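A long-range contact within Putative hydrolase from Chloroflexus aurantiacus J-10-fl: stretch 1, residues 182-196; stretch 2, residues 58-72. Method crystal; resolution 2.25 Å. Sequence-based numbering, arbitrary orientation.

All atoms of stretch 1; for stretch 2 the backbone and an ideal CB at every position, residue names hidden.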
# COMPACT_ATOMS: atom_id res chain seq x y z
N THR A 182 6.05 10.73 2.53
CA THR A 182 4.90 11.49 2.07
C THR A 182 4.70 11.28 0.57
O THR A 182 3.59 11.07 0.10
CB THR A 182 5.07 12.98 2.38
OG1 THR A 182 5.14 13.15 3.81
CG2 THR A 182 3.92 13.79 1.82
N LEU A 183 5.80 11.31 -0.18
CA LEU A 183 5.76 11.12 -1.62
C LEU A 183 5.24 9.73 -1.96
O LEU A 183 4.44 9.54 -2.86
CB LEU A 183 7.15 11.31 -2.21
CG LEU A 183 7.67 12.74 -2.26
CD1 LEU A 183 9.11 12.74 -2.73
CD2 LEU A 183 6.78 13.56 -3.19
N HIS A 184 5.73 8.75 -1.22
CA HIS A 184 5.33 7.38 -1.41
C HIS A 184 3.81 7.27 -1.11
O HIS A 184 3.06 6.65 -1.85
CB HIS A 184 6.16 6.51 -0.48
CG HIS A 184 5.85 5.06 -0.56
ND1 HIS A 184 5.39 4.35 0.53
CD2 HIS A 184 5.94 4.18 -1.58
CE1 HIS A 184 5.20 3.09 0.17
NE2 HIS A 184 5.53 2.96 -1.10
N GLU A 185 3.39 7.91 -0.04
CA GLU A 185 2.00 7.91 0.39
C GLU A 185 1.06 8.55 -0.64
O GLU A 185 -0.00 8.00 -0.97
CB GLU A 185 1.89 8.71 1.70
CG GLU A 185 0.84 8.24 2.65
CD GLU A 185 1.36 7.13 3.54
OE1 GLU A 185 1.62 6.03 3.02
OE2 GLU A 185 1.50 7.39 4.76
N MET A 186 1.44 9.73 -1.12
CA MET A 186 0.64 10.45 -2.08
C MET A 186 0.58 9.69 -3.40
O MET A 186 -0.45 9.68 -4.07
CB MET A 186 1.19 11.86 -2.30
CG MET A 186 0.32 12.76 -3.18
SD MET A 186 -1.17 13.30 -2.37
CE MET A 186 -2.21 12.03 -2.81
N THR A 187 1.68 9.05 -3.75
CA THR A 187 1.71 8.29 -4.99
C THR A 187 0.61 7.23 -4.96
O THR A 187 -0.21 7.15 -5.87
CB THR A 187 3.09 7.64 -5.24
OG1 THR A 187 4.07 8.68 -5.38
CG2 THR A 187 3.08 6.82 -6.52
N HIS A 188 0.57 6.45 -3.88
CA HIS A 188 -0.43 5.42 -3.75
C HIS A 188 -1.86 5.94 -3.66
O HIS A 188 -2.81 5.26 -4.05
CB HIS A 188 -0.10 4.51 -2.57
CG HIS A 188 1.11 3.68 -2.80
ND1 HIS A 188 1.19 2.35 -2.44
CD2 HIS A 188 2.28 3.97 -3.43
CE1 HIS A 188 2.35 1.85 -2.84
NE2 HIS A 188 3.03 2.82 -3.44
N ALA A 189 -2.02 7.16 -3.15
CA ALA A 189 -3.34 7.75 -3.05
C ALA A 189 -3.85 8.00 -4.47
O ALA A 189 -5.03 7.80 -4.78
CB ALA A 189 -3.28 9.04 -2.28
N PHE A 190 -2.93 8.44 -5.32
CA PHE A 190 -3.24 8.70 -6.72
C PHE A 190 -3.57 7.38 -7.42
O PHE A 190 -4.59 7.26 -8.08
CB PHE A 190 -2.05 9.38 -7.42
CG PHE A 190 -2.10 10.90 -7.39
CD1 PHE A 190 -1.82 11.60 -6.22
CD2 PHE A 190 -2.45 11.61 -8.54
CE1 PHE A 190 -1.88 12.99 -6.19
CE2 PHE A 190 -2.52 13.02 -8.52
CZ PHE A 190 -2.23 13.71 -7.34
N GLU A 191 -2.70 6.39 -7.26
CA GLU A 191 -2.88 5.09 -7.89
C GLU A 191 -4.20 4.43 -7.50
O GLU A 191 -4.82 3.74 -8.31
CB GLU A 191 -1.72 4.15 -7.54
CG GLU A 191 -0.35 4.67 -7.94
CD GLU A 191 0.76 3.70 -7.58
OE1 GLU A 191 0.96 2.71 -8.31
OE2 GLU A 191 1.42 3.92 -6.54
N PHE A 192 -4.63 4.65 -6.26
CA PHE A 192 -5.88 4.07 -5.78
C PHE A 192 -7.11 4.93 -5.99
O PHE A 192 -8.22 4.41 -6.00
CB PHE A 192 -5.79 3.73 -4.28
CG PHE A 192 -5.10 2.43 -3.99
CD1 PHE A 192 -3.74 2.41 -3.68
CD2 PHE A 192 -5.79 1.23 -4.04
CE1 PHE A 192 -3.09 1.22 -3.44
CE2 PHE A 192 -5.14 0.02 -3.80
CZ PHE A 192 -3.78 0.02 -3.50
N GLU A 193 -6.92 6.24 -6.15
CA GLU A 193 -8.06 7.14 -6.29
C GLU A 193 -8.15 7.99 -7.55
O GLU A 193 -9.23 8.44 -7.91
CB GLU A 193 -8.13 8.04 -5.05
CG GLU A 193 -8.12 7.24 -3.75
CD GLU A 193 -7.83 8.10 -2.52
OE1 GLU A 193 -6.80 8.80 -2.54
OE2 GLU A 193 -8.62 8.07 -1.55
N ALA A 194 -7.03 8.22 -8.23
CA ALA A 194 -7.05 9.04 -9.44
C ALA A 194 -7.74 8.32 -10.61
O ALA A 194 -8.20 8.95 -11.55
CB ALA A 194 -5.63 9.46 -9.82
N TYR A 195 -7.79 6.99 -10.55
CA TYR A 195 -8.44 6.18 -11.57
C TYR A 195 -9.56 5.47 -10.83
O TYR A 195 -9.32 4.50 -10.13
CB TYR A 195 -7.44 5.17 -12.14
CG TYR A 195 -6.08 5.78 -12.38
CD1 TYR A 195 -5.04 5.58 -11.48
CD2 TYR A 195 -5.86 6.65 -13.46
CE1 TYR A 195 -3.81 6.22 -11.64
CE2 TYR A 195 -4.64 7.31 -13.62
CZ TYR A 195 -3.62 7.09 -12.70
OH TYR A 195 -2.40 7.74 -12.84
N PRO A 196 -10.80 5.95 -10.98
CA PRO A 196 -11.97 5.37 -10.31
C PRO A 196 -12.18 3.86 -10.41
O PRO A 196 -12.70 3.24 -9.48
CB PRO A 196 -13.13 6.16 -10.91
CG PRO A 196 -12.51 7.50 -11.16
CD PRO A 196 -11.19 7.12 -11.79
N UNK A 58 3.08 17.95 -7.50
CA UNK A 58 4.16 17.31 -8.24
C UNK A 58 3.73 15.97 -8.82
O UNK A 58 4.14 15.60 -9.93
CB UNK A 58 5.38 17.12 -7.33
N UNK A 59 2.89 15.26 -8.08
CA UNK A 59 2.42 13.96 -8.54
C UNK A 59 1.32 14.13 -9.59
O UNK A 59 1.32 13.43 -10.60
CB UNK A 59 1.91 13.13 -7.36
N UNK A 60 0.42 15.07 -9.34
CA UNK A 60 -0.67 15.36 -10.25
C UNK A 60 -0.12 15.71 -11.64
O UNK A 60 -0.64 15.25 -12.65
CB UNK A 60 -1.53 16.50 -9.70
N UNK A 61 0.93 16.53 -11.66
CA UNK A 61 1.56 16.97 -12.90
C UNK A 61 2.28 15.85 -13.62
O UNK A 61 2.15 15.70 -14.83
CB UNK A 61 2.54 18.11 -12.61
N UNK A 62 3.04 15.06 -12.88
CA UNK A 62 3.77 13.96 -13.49
C UNK A 62 2.84 12.89 -14.06
O UNK A 62 3.16 12.24 -15.06
CB UNK A 62 4.71 13.33 -12.46
N UNK A 63 1.68 12.71 -13.43
CA UNK A 63 0.72 11.70 -13.88
C UNK A 63 -0.41 12.27 -14.73
O UNK A 63 -1.19 11.53 -15.32
CB UNK A 63 0.12 10.98 -12.67
N UNK A 64 -0.50 13.59 -14.80
CA UNK A 64 -1.54 14.20 -15.61
C UNK A 64 -2.97 13.97 -15.16
O UNK A 64 -3.90 14.04 -15.97
CB UNK A 64 -1.40 13.69 -17.05
N UNK A 65 -3.16 13.67 -13.88
CA UNK A 65 -4.50 13.47 -13.33
C UNK A 65 -4.51 14.10 -11.96
O UNK A 65 -3.46 14.31 -11.35
CB UNK A 65 -4.88 11.99 -13.27
N UNK A 66 -5.70 14.39 -11.48
CA UNK A 66 -5.84 15.00 -10.17
C UNK A 66 -6.65 14.07 -9.30
O UNK A 66 -7.23 13.10 -9.78
CB UNK A 66 -6.49 16.38 -10.26
N UNK A 67 -6.67 14.37 -8.00
CA UNK A 67 -7.44 13.58 -7.07
C UNK A 67 -8.86 14.08 -7.08
O UNK A 67 -9.11 15.27 -7.22
CB UNK A 67 -6.84 13.63 -5.66
N UNK A 68 -9.83 13.17 -6.95
CA UNK A 68 -11.23 13.58 -6.95
C UNK A 68 -11.45 14.50 -5.76
O UNK A 68 -12.32 15.38 -5.78
CB UNK A 68 -12.17 12.37 -6.90
N UNK A 69 -10.64 14.30 -4.72
CA UNK A 69 -10.72 15.08 -3.48
C UNK A 69 -9.30 15.44 -3.02
O UNK A 69 -8.52 14.56 -2.65
CB UNK A 69 -11.46 14.30 -2.39
N UNK A 70 -8.95 16.73 -3.03
CA UNK A 70 -7.60 17.12 -2.59
C UNK A 70 -7.38 16.69 -1.14
O UNK A 70 -8.32 16.66 -0.35
CB UNK A 70 -7.40 18.63 -2.73
N UNK A 71 -6.15 16.35 -0.78
CA UNK A 71 -5.88 15.94 0.59
C UNK A 71 -5.97 17.17 1.48
O UNK A 71 -5.04 17.96 1.55
CB UNK A 71 -4.51 15.27 0.71
N UNK A 72 -7.10 17.35 2.14
CA UNK A 72 -7.29 18.51 2.99
C UNK A 72 -7.08 18.24 4.47
O UNK A 72 -7.14 19.15 5.27
CB UNK A 72 -8.70 19.07 2.78

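Stretch 2 ends a helix at position 63 and then runs as a loop along the helix of stretch 1, with the Phe 190 ring projecting between the two parts. At position 58 CA-to-CB points sideways with nothing of stretch 1 near, so many residues would suit; it is Leu 58.

Position 59 points toward stretch 1. Its ideal CB lies 4.0 Å from Phe 190 CE1 and 4.5 Å from Met 186 CG, before a hollow completed by Leu 183 and Thr 187, which calls for a branched or longer aliphatic chain. Ile 59 fills it as a knob. Its CG2 sits over one face of the Phe 190 ring, 3.6 Å from the ring centroid, while its CD1 reaches 3.3 Å from Met 186 CG and 3.6 Å from Thr 187 OG1. That hydroxyl already donates to Leu 183 O within its own helix, so it can meet a methyl group without losing its hydrogen bond.

At position 60 the ideal CB is only 3.7 Å from Phe 190 CZ, and a small residue fits simply. Ala 60 packs CB and CA against the ring. Positions 61 and 62 find no partner in stretch 1 and leave the choice open; they are Asp 61 and Tyr 62.

Position 63 points toward stretch 1, its ideal CB 4.1 Å from Tyr 195 OH; a medium or large apolar chain would suit. Leu 63 places CD1 4.0 Å from Phe 190 CB. Position 64 leaves the helix with positive phi, which favours glycine, and Gly 64 is found.

Position 65, in an extended backbone, faces Ala 194 CB at 4.3 Å from its ideal CB. A compact aliphatic residue is expected. Val 65 brings CG2 3.7 Å from Ala 194 CB, while its backbone O approaches the edge of the Phe 190 ring, 3.2 Å from CE2. Position 66 points away and tolerates polar or charged chains; it is Arg 66.

Position 67 starts sideways, but the uncovered face of Phe 190 invites an aliphatic chain that can bend back. Leu 67 does so: its CD2 lies 3.9 Å from the ring centroid, opposite Ile 59, and its CD1 is 3.5 Å from Met 186 CE.

Position 68 points toward the Glu 193 carbonyl; many residues would fit, proline included. Pro 68 rests CG 3.4 Å from Glu 193 O. Position 69 points sideways and 70 away, with nothing near, so many residues would do; they are Glu 69 and Pro 70. Position 71 faces Met 186 SD and suits an apolar residue; Val 71 sets CG2 4.0 Å from Met 186 CE. Position 72 is unconstrained: Ser 72.

Stretch 2 58-72: LIADYLGVRLPEPVS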
# COMPACT_ATOMS: atom_id res chain seq x y z
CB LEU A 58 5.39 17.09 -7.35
CG LEU A 58 6.49 18.16 -7.39
CD1 LEU A 58 5.89 19.56 -7.22
CD2 LEU A 58 7.51 17.88 -6.28
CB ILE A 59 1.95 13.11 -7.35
CG1 ILE A 59 3.14 12.86 -6.43
CG2 ILE A 59 1.39 11.77 -7.84
CD1 ILE A 59 2.81 12.09 -5.17
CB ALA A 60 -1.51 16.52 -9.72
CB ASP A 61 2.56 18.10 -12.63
CG ASP A 61 3.28 18.56 -13.89
OD1 ASP A 61 2.63 19.18 -14.76
OD2 ASP A 61 4.50 18.30 -14.02
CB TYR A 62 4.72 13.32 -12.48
CG TYR A 62 5.52 12.17 -13.05
CD1 TYR A 62 6.44 12.38 -14.07
CD2 TYR A 62 5.35 10.88 -12.57
CE1 TYR A 62 7.17 11.32 -14.60
CE2 TYR A 62 6.08 9.82 -13.09
CZ TYR A 62 6.99 10.04 -14.11
OH TYR A 62 7.72 8.99 -14.62
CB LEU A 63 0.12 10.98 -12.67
CG LEU A 63 1.09 10.22 -11.77
CD1 LEU A 63 0.32 9.62 -10.60
CD2 LEU A 63 1.80 9.13 -12.57
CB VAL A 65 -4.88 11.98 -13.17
CG1 VAL A 65 -5.20 11.39 -14.52
CG2 VAL A 65 -3.74 11.22 -12.51
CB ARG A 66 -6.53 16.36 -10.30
CG ARG A 66 -5.66 17.41 -11.00
CD ARG A 66 -6.35 18.75 -11.02
NE ARG A 66 -7.42 18.81 -12.01
CZ ARG A 66 -7.23 19.11 -13.29
NH1 ARG A 66 -6.02 19.39 -13.76
NH2 ARG A 66 -8.27 19.13 -14.13
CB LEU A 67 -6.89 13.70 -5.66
CG LEU A 67 -5.57 13.02 -5.31
CD1 LEU A 67 -5.31 13.23 -3.83
CD2 LEU A 67 -5.63 11.54 -5.64
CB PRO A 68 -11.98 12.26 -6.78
CG PRO A 68 -11.07 11.27 -7.45
CD PRO A 68 -9.70 11.70 -6.96
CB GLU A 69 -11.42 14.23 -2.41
CG GLU A 69 -12.13 15.01 -1.31
CD GLU A 69 -12.74 14.08 -0.27
OE1 GLU A 69 -13.15 12.96 -0.64
OE2 GLU A 69 -12.81 14.47 0.92
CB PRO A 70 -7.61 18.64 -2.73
CG PRO A 70 -8.60 18.88 -3.83
CD PRO A 70 -9.71 17.90 -3.51
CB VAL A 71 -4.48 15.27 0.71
CG1 VAL A 71 -4.19 14.89 2.17
CG2 VAL A 71 -4.44 14.04 -0.16
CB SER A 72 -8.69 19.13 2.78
OG SER A 72 -9.72 18.19 3.05
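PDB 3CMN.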